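Local coordinates for 3-oxoacyl-(acyl-carrier protein) synthase II (Thermus thermophilus, PDB 1J3N), which probably catalyses the condensation step of fatty acid elongation, extending acyl chains carried on acyl-carrier protein with units from malonyl-acyl-carrier protein, at residues Y74-A79 with A145-F150; L279-A284 with V313-R318; N392-A395 with A401-A404. All coordinates share one frame; numbering follows the deposited sequence.

Contact 1 of 3, residues Y74-A79 with A145-F150; sequences YALIAA and AMRYGF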
loop_
_atom_site.group_PDB
_atom_site.type_symbol
_atom_site.label_atom_id
_atom_site.label_comp_id
_atom_site.label_asym_id
_atom_site.label_seq_id
_atom_site.Cartn_x
_atom_site.Cartn_y
_atom_site.Cartn_z
ATOM N N TYR A 74 -4.447 17.241 0.991
ATOM C CA TYR A 74 -5.811 16.845 0.670
ATOM C C TYR A 74 -6.324 15.801 1.656
ATOM O O TYR A 74 -7.467 15.870 2.109
ATOM C CB TYR A 74 -5.890 16.285 -0.751
ATOM C CG TYR A 74 -5.658 17.304 -1.847
ATOM C CD1 TYR A 74 -5.537 18.665 -1.558
ATOM C CD2 TYR A 74 -5.578 16.905 -3.182
ATOM C CE1 TYR A 74 -5.347 19.603 -2.567
ATOM C CE2 TYR A 74 -5.389 17.839 -4.200
ATOM C CZ TYR A 74 -5.276 19.184 -3.884
ATOM O OH TYR A 74 -5.101 20.116 -4.889
ATOM N N ALA A 75 -5.488 14.832 1.999
ATOM C CA ALA A 75 -5.915 13.792 2.941
ATOM C C ALA A 75 -6.286 14.358 4.315
ATOM O O ALA A 75 -7.272 13.935 4.921
ATOM C CB ALA A 75 -4.833 12.756 3.092
ATOM N N LEU A 76 -5.489 15.302 4.813
ATOM C CA LEU A 76 -5.756 15.906 6.118
ATOM C C LEU A 76 -7.055 16.707 6.079
ATOM O O LEU A 76 -7.842 16.684 7.028
ATOM C CB LEU A 76 -4.577 16.798 6.541
ATOM C CG LEU A 76 -3.314 16.028 6.947
ATOM C CD1 LEU A 76 -2.133 16.963 7.140
ATOM C CD2 LEU A 76 -3.603 15.272 8.233
ATOM N N ILE A 77 -7.288 17.399 4.969
ATOM C CA ILE A 77 -8.499 18.191 4.810
ATOM C C ILE A 77 -9.726 17.276 4.754
ATOM O O ILE A 77 -10.736 17.541 5.412
ATOM C CB ILE A 77 -8.433 19.051 3.527
ATOM C CG1 ILE A 77 -7.355 20.127 3.683
ATOM C CG2 ILE A 77 -9.803 19.677 3.240
ATOM C CD1 ILE A 77 -7.066 20.898 2.393
ATOM N N ALA A 78 -9.634 16.198 3.982
ATOM C CA ALA A 78 -10.752 15.259 3.867
ATOM C C ALA A 78 -11.028 14.570 5.198
ATOM O O ALA A 78 -12.180 14.360 5.566
ATOM C CB ALA A 78 -10.470 14.221 2.786
ATOM N N ALA A 79 -9.968 14.219 5.919
ATOM C CA ALA A 79 -10.125 13.568 7.214
ATOM C C ALA A 79 -10.818 14.505 8.199
ATOM O O ALA A 79 -11.678 14.071 8.965
ATOM C CB ALA A 79 -8.755 13.133 7.762
ATOM N N ALA A 145 -2.823 10.186 11.666
ATOM C CA ALA A 145 -2.645 9.544 12.967
ATOM C C ALA A 145 -1.942 10.481 13.944
ATOM O O ALA A 145 -2.293 10.540 15.130
ATOM C CB ALA A 145 -1.837 8.261 12.814
ATOM N N MET A 146 -0.945 11.206 13.445
ATOM C CA MET A 146 -0.186 12.134 14.277
ATOM C C MET A 146 -1.002 13.344 14.714
ATOM O O MET A 146 -0.938 13.766 15.871
ATOM C CB MET A 146 1.063 12.605 13.535
ATOM C CG MET A 146 2.081 11.502 13.295
ATOM S SD MET A 146 3.613 12.101 12.576
ATOM C CE MET A 146 3.197 12.186 10.850
ATOM N N ARG A 147 -1.786 13.887 13.791
ATOM C CA ARG A 147 -2.595 15.058 14.084
ATOM C C ARG A 147 -3.629 14.830 15.181
ATOM O O ARG A 147 -3.852 15.706 16.019
ATOM C CB ARG A 147 -3.312 15.541 12.816
ATOM C CG ARG A 147 -3.970 16.903 12.987
ATOM C CD ARG A 147 -4.743 17.361 11.758
ATOM N NE ARG A 147 -5.133 18.761 11.904
ATOM C CZ ARG A 147 -5.998 19.399 11.120
ATOM N NH1 ARG A 147 -6.589 18.766 10.116
ATOM N NH2 ARG A 147 -6.263 20.681 11.338
ATOM N N TYR A 148 -4.256 13.656 15.172
ATOM C CA TYR A 148 -5.295 13.330 16.144
ATOM C C TYR A 148 -4.889 12.371 17.263
ATOM O O TYR A 148 -5.670 12.117 18.173
ATOM C CB TYR A 148 -6.517 12.764 15.414
ATOM C CG TYR A 148 -7.100 13.703 14.378
ATOM C CD1 TYR A 148 -7.632 14.941 14.746
ATOM C CD2 TYR A 148 -7.117 13.357 13.032
ATOM C CE1 TYR A 148 -8.164 15.809 13.789
ATOM C CE2 TYR A 148 -7.646 14.211 12.075
ATOM C CZ TYR A 148 -8.168 15.435 12.457
ATOM O OH TYR A 148 -8.691 16.277 11.501
ATOM N N GLY A 149 -3.676 11.840 17.195
ATOM C CA GLY A 149 -3.211 10.924 18.222
ATOM C C GLY A 149 -3.829 9.536 18.152
ATOM O O GLY A 149 -3.893 8.837 19.162
ATOM N N PHE A 150 -4.292 9.141 16.967
ATOM C CA PHE A 150 -4.899 7.827 16.778
ATOM C C PHE A 150 -3.779 6.798 16.740
ATOM O O PHE A 150 -2.950 6.808 15.826
ATOM C CB PHE A 150 -5.687 7.781 15.464
ATOM C CG PHE A 150 -6.822 8.777 15.380
ATOM C CD1 PHE A 150 -7.559 9.122 16.509
ATOM C CD2 PHE A 150 -7.205 9.304 14.149
ATOM C CE1 PHE A 150 -8.655 9.964 16.423
ATOM C CE2 PHE A 150 -8.305 10.151 14.041
ATOM C CZ PHE A 150 -9.037 10.485 15.180
HETATM O O HOH W 1 -6.894 16.336 9.538
#
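Leu76 and Arg147 are the pair with the nearest CA atoms, 8.6 Å apart, and a water sits between helix 70-86 and the end of helix 139-148. That water donates to Leu76 O (2.7 Å), accepts from Arg147 NH1 and hydrogen-bonds Tyr148 OH (2.7 Å), joining a helix carbonyl to two side chains. Arg147 reaches it with CG anti to the backbone N (chi1 -169°) and an extended chain as far as NE. The water and Leu76 O both lie at the edge of its guanidinium, near the plane; Gln80 OE1 also accepts from NH1. Both segments pack on strands 98-103 and 182-189 in the N-terminal half of the thiolase-type fold: Ala75 and Phe150 touch both strands, Ala79 touches 182-189 and Ala145 touches 98-103. Direct contacts are slighter: Leu76 CD2 stands 4.3 Å from Arg147 CD, and Tyr148 OH lies 4.3 Å from Ala79 C. Arg147 CD also lies over one face of the Tyr148 ring, offset toward its rim. Gly149 then leaves the helix with positive phi, and the Phe150 ring turns a face to Tyr148 CB.

Contact 2 of 3, residues L279-A284 with V313-R318; sequences LAMARA and VLAIKR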
loop_
_atom_site.group_PDB
_atom_site.type_symbol
_atom_site.label_atom_id
_atom_site.label_comp_id
_atom_site.label_asym_id
_atom_site.label_seq_id
_atom_site.Cartn_x
_atom_site.Cartn_y
_atom_site.Cartn_z
ATOM N N LEU A 279 -15.061 -11.268 -11.895
ATOM C CA LEU A 279 -14.650 -12.050 -10.739
ATOM C C LEU A 279 -14.706 -11.229 -9.449
ATOM O O LEU A 279 -15.181 -11.712 -8.424
ATOM C CB LEU A 279 -13.239 -12.586 -10.967
ATOM C CG LEU A 279 -12.557 -13.412 -9.876
ATOM C CD1 LEU A 279 -13.466 -14.538 -9.420
ATOM C CD2 LEU A 279 -11.250 -13.972 -10.437
ATOM N N ALA A 280 -14.225 -9.986 -9.501
ATOM C CA ALA A 280 -14.230 -9.121 -8.322
ATOM C C ALA A 280 -15.658 -8.758 -7.891
ATOM O O ALA A 280 -15.953 -8.705 -6.701
ATOM C CB ALA A 280 -13.419 -7.855 -8.595
ATOM N N MET A 281 -16.543 -8.491 -8.850
ATOM C CA MET A 281 -17.926 -8.166 -8.492
ATOM C C MET A 281 -18.589 -9.398 -7.874
ATOM O O MET A 281 -19.297 -9.298 -6.872
ATOM C CB MET A 281 -18.742 -7.708 -9.714
ATOM C CG MET A 281 -18.435 -6.298 -10.207
ATOM S SD MET A 281 -19.546 -5.778 -11.528
ATOM C CE MET A 281 -18.780 -6.537 -12.940
ATOM N N ALA A 282 -18.350 -10.563 -8.470
ATOM C CA ALA A 282 -18.933 -11.810 -7.970
ATOM C C ALA A 282 -18.468 -12.087 -6.544
ATOM O O ALA A 282 -19.221 -12.611 -5.720
ATOM C CB ALA A 282 -18.548 -12.980 -8.883
ATOM N N ARG A 283 -17.223 -11.735 -6.250
ATOM C CA ARG A 283 -16.694 -11.945 -4.912
ATOM C C ARG A 283 -17.284 -10.957 -3.918
ATOM O O ARG A 283 -17.422 -11.273 -2.735
ATOM C CB ARG A 283 -15.167 -11.846 -4.923
ATOM C CG ARG A 283 -14.525 -13.057 -5.559
ATOM C CD ARG A 283 -13.056 -12.870 -5.834
ATOM N NE ARG A 283 -12.463 -14.118 -6.297
ATOM C CZ ARG A 283 -11.224 -14.232 -6.762
ATOM N NH1 ARG A 283 -10.437 -13.168 -6.832
ATOM N NH2 ARG A 283 -10.769 -15.419 -7.142
ATOM N N ALA A 284 -17.637 -9.765 -4.394
ATOM C CA ALA A 284 -18.226 -8.757 -3.512
ATOM C C ALA A 284 -19.630 -9.193 -3.126
ATOM O O ALA A 284 -20.056 -9.004 -1.987
ATOM C CB ALA A 284 -18.270 -7.409 -4.203
ATOM N N VAL A 313 -18.929 -3.221 -18.838
ATOM C CA VAL A 313 -20.292 -3.581 -19.223
ATOM C C VAL A 313 -20.405 -5.088 -19.490
ATOM O O VAL A 313 -21.335 -5.736 -19.017
ATOM C CB VAL A 313 -20.734 -2.791 -20.476
ATOM C CG1 VAL A 313 -22.101 -3.275 -20.944
ATOM C CG2 VAL A 313 -20.777 -1.298 -20.155
ATOM N N LEU A 314 -19.458 -5.643 -20.239
ATOM C CA LEU A 314 -19.470 -7.074 -20.531
ATOM C C LEU A 314 -19.388 -7.873 -19.234
ATOM O O LEU A 314 -19.996 -8.937 -19.114
ATOM C CB LEU A 314 -18.293 -7.454 -21.431
ATOM C CG LEU A 314 -18.353 -6.987 -22.891
ATOM C CD1 LEU A 314 -17.068 -7.360 -23.595
ATOM C CD2 LEU A 314 -19.551 -7.619 -23.590
ATOM N N ALA A 315 -18.636 -7.350 -18.268
ATOM C CA ALA A 315 -18.476 -8.006 -16.973
ATOM C C ALA A 315 -19.765 -7.912 -16.159
ATOM O O ALA A 315 -20.110 -8.828 -15.400
ATOM C CB ALA A 315 -17.324 -7.363 -16.201
ATOM N N ILE A 316 -20.469 -6.793 -16.304
ATOM C CA ILE A 316 -21.719 -6.602 -15.582
ATOM C C ILE A 316 -22.771 -7.547 -16.155
ATOM O O ILE A 316 -23.440 -8.262 -15.410
ATOM C CB ILE A 316 -22.202 -5.134 -15.680
ATOM C CG1 ILE A 316 -21.378 -4.264 -14.724
ATOM C CG2 ILE A 316 -23.689 -5.033 -15.366
ATOM C CD1 ILE A 316 -21.755 -2.807 -14.741
ATOM N N LYS A 317 -22.903 -7.561 -17.478
ATOM C CA LYS A 317 -23.871 -8.436 -18.132
ATOM C C LYS A 317 -23.579 -9.892 -17.797
ATOM O O LYS A 317 -24.487 -10.715 -17.719
ATOM C CB LYS A 317 -23.826 -8.245 -19.653
ATOM C CG LYS A 317 -24.307 -6.887 -20.138
ATOM C CD LYS A 317 -24.112 -6.744 -21.645
ATOM C CE LYS A 317 -24.606 -5.397 -22.139
ATOM N NZ LYS A 317 -24.366 -5.211 -23.603
ATOM N N ARG A 318 -22.308 -10.208 -17.584
ATOM C CA ARG A 318 -21.927 -11.574 -17.267
ATOM C C ARG A 318 -22.331 -11.987 -15.857
ATOM O O ARG A 318 -22.804 -13.106 -15.643
ATOM C CB ARG A 318 -20.419 -11.763 -17.444
ATOM C CG ARG A 318 -19.969 -13.209 -17.267
ATOM C CD ARG A 318 -18.487 -13.413 -17.562
ATOM N NE ARG A 318 -18.109 -12.975 -18.904
ATOM C CZ ARG A 318 -17.699 -11.743 -19.201
ATOM N NH1 ARG A 318 -17.611 -10.825 -18.247
ATOM N NH2 ARG A 318 -17.370 -11.430 -20.449
#
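Met281 carries this contact, laying its terminal methyl against the backbone and side chains of Ala315 and Ile316. Its CE is 3.7 Å from Ala315 CB and 3.9 Å from Ile316 CG1, and the same methyl comes to 3.6 Å from Ala315 O, so the thioether end rests on a peptide of the opposing helix as well as on two apolar groups. The sulfur follows close behind, with SD 4.0 Å from Ile316 CG1. Met281 leaves its own helix toward the partner; the chain runs straight through chi2 and then bends at chi3 (-82°), which turns CE across the neighbouring helix. Ile316 starts out in the other sense, its CB pointing away from Met281, and it is the CG1 branch, anti to the carbonyl carbon, that meets the thioether; the two side chains cross obliquely. The CA atoms of Met281 and Ile316 are 8.2 Å apart, and the gap is spanned by one long side chain.

A second shell surrounds both sides. Ala315 also packs on Ala277 and Ala278, a turn earlier in helix 275-288, while Ile316 touches Leu327. Ala280 lies on Val402 of strand 399-406. Farther round helix 275-288, Leu279 CG covers one face of the Arg283 guanidinium, whose NH1 hydrogen-bonds Arg260 O of the same chain and Thr151 O of the second subunit; this side of the helix thus reaches the dimer interface. Helix 306-324 links the parallel strands 297-299 and 328-330, so the contact pairs the helix of a beta-alpha-beta crossover with its neighbour in an outer helical layer of the C-terminal half of the thiolase-type fold.

Contact 3 of 3, residues N392-A395 with A401-A404; sequences NSFA and AVLA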
loop_
_atom_site.group_PDB
_atom_site.type_symbol
_atom_site.label_atom_id
_atom_site.label_comp_id
_atom_site.label_asym_id
_atom_site.label_seq_id
_atom_site.Cartn_x
_atom_site.Cartn_y
_atom_site.Cartn_z
ATOM N N ASN A 392 -17.395 0.015 -8.294
ATOM C CA ASN A 392 -16.304 -0.649 -9.003
ATOM C C ASN A 392 -15.022 0.151 -9.189
ATOM O O ASN A 392 -15.048 1.365 -9.373
ATOM C CB ASN A 392 -16.774 -1.122 -10.387
ATOM C CG ASN A 392 -17.807 -2.244 -10.316
ATOM O OD1 ASN A 392 -17.913 -2.947 -9.314
ATOM N ND2 ASN A 392 -18.559 -2.426 -11.401
ATOM N N SER A 393 -13.900 -0.564 -9.163
ATOM C CA SER A 393 -12.576 0.019 -9.361
ATOM C C SER A 393 -11.677 -1.037 -10.006
ATOM O O SER A 393 -11.267 -1.993 -9.343
ATOM C CB SER A 393 -11.991 0.474 -8.028
ATOM O OG SER A 393 -12.718 1.580 -7.520
ATOM N N PHE A 394 -11.387 -0.853 -11.299
ATOM C CA PHE A 394 -10.563 -1.778 -12.084
ATOM C C PHE A 394 -9.329 -1.046 -12.599
ATOM O O PHE A 394 -9.351 -0.458 -13.676
ATOM C CB PHE A 394 -11.391 -2.327 -13.247
ATOM C CG PHE A 394 -12.752 -2.819 -12.831
ATOM C CD1 PHE A 394 -12.885 -3.712 -11.770
ATOM C CD2 PHE A 394 -13.897 -2.378 -13.483
ATOM C CE1 PHE A 394 -14.139 -4.159 -11.361
ATOM C CE2 PHE A 394 -15.158 -2.821 -13.082
ATOM C CZ PHE A 394 -15.277 -3.716 -12.014
ATOM N N ALA A 395 -8.250 -1.142 -11.829
ATOM C CA ALA A 395 -6.986 -0.442 -12.066
ATOM C C ALA A 395 -5.915 -0.952 -13.021
ATOM O O ALA A 395 -5.947 -2.086 -13.491
ATOM C CB ALA A 395 -6.330 -0.195 -10.713
ATOM N N ALA A 401 -11.041 -4.114 -7.421
ATOM C CA ALA A 401 -11.593 -4.015 -6.080
ATOM C C ALA A 401 -13.027 -3.508 -6.188
ATOM O O ALA A 401 -13.300 -2.507 -6.860
ATOM C CB ALA A 401 -10.746 -3.061 -5.233
ATOM N N VAL A 402 -13.937 -4.209 -5.526
ATOM C CA VAL A 402 -15.350 -3.862 -5.538
ATOM C C VAL A 402 -15.923 -3.793 -4.121
ATOM O O VAL A 402 -15.641 -4.650 -3.280
ATOM C CB VAL A 402 -16.159 -4.914 -6.336
ATOM C CG1 VAL A 402 -17.647 -4.585 -6.287
ATOM C CG2 VAL A 402 -15.663 -4.961 -7.772
ATOM N N LEU A 403 -16.721 -2.762 -3.863
ATOM C CA LEU A 403 -17.347 -2.603 -2.564
ATOM C C LEU A 403 -18.851 -2.734 -2.744
ATOM O O LEU A 403 -19.407 -2.291 -3.755
ATOM C CB LEU A 403 -17.017 -1.232 -1.948
ATOM C CG LEU A 403 -15.568 -0.974 -1.506
ATOM C CD1 LEU A 403 -15.470 0.407 -0.890
ATOM C CD2 LEU A 403 -15.120 -2.015 -0.503
ATOM N N ALA A 404 -19.494 -3.355 -1.763
ATOM C CA ALA A 404 -20.934 -3.547 -1.767
ATOM C C ALA A 404 -21.517 -2.810 -0.570
ATOM O O ALA A 404 -21.136 -3.058 0.577
ATOM C CB ALA A 404 -21.274 -5.036 -1.682
#
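Ser393 and Ala401 face each other as a hydrogen-bonded antiparallel pair, and one residue along Asn392 and Val402 form a non-hydrogen-bonded pair with CA atoms 4.8 Å apart. The stronger bond of the first pair runs from Ala401 N to Ser393 O, 2.9 Å long and nearly straight at 173°. Its counterpart from Ser393 N to Ala401 O is weak, bent to 121°, so the ladder is held unevenly. The two strand axes are 5.0 Å apart and almost exactly antiparallel.

Packing is tightest beside Asn392. Its CG stands anti to the carbonyl carbon (chi1 -68°), which lays the amide along Val402. The two side chains lie side by side, pointing the same way, and Asn392 OD1 comes to 3.4 Å from Val402 CG2 and 3.5 Å from Val402 CG1. This buried oxygen has no hydrogen-bond partner in the model; the amide is held from its other end, where ND2 donates to Glu312 OE2. Phe394 makes the looser part. It is less buried than the other residues of the contact, and its CE1 approaches Val402 CG2 obliquely at 4.0 Å. Beyond it the first strand ends, and Ala395 turns onto the loop holding Ala160, Cys161 and Ala162.

The hairpin of strands 388-394 and 399-406 is built into the C-terminal part of the mixed sheet, with Asn392 bonded through its backbone to Asn299 and Val402 to Gly259. Helix 275-288 covers the Asn392 and Val402 face, while helix 163-176 packs through Ala165 against Ser393, Ala401 and Leu403 on the other.

In the fold
Contacts 2 and 3 form one continuous piece of the C-terminal half, with centres 10 Å apart: Met281 SD lies 3.5 Å from Asn392 ND2, and Ala284 CB 3.6 Å from Val402 CG1, so the helix pair packs directly on the hairpin. Contact 1 lies on the opposite side of the chain's centre, its nearest atoms about 15 Å from contact 3 and about 24 Å from contact 2. Contacts 1 and 2 both touch the second subunit; contact 3 does not. Contact 3 is next to Cys161, just before helix 163-176, a position like that of the condensing cysteine in this family, and so probably borders the active site.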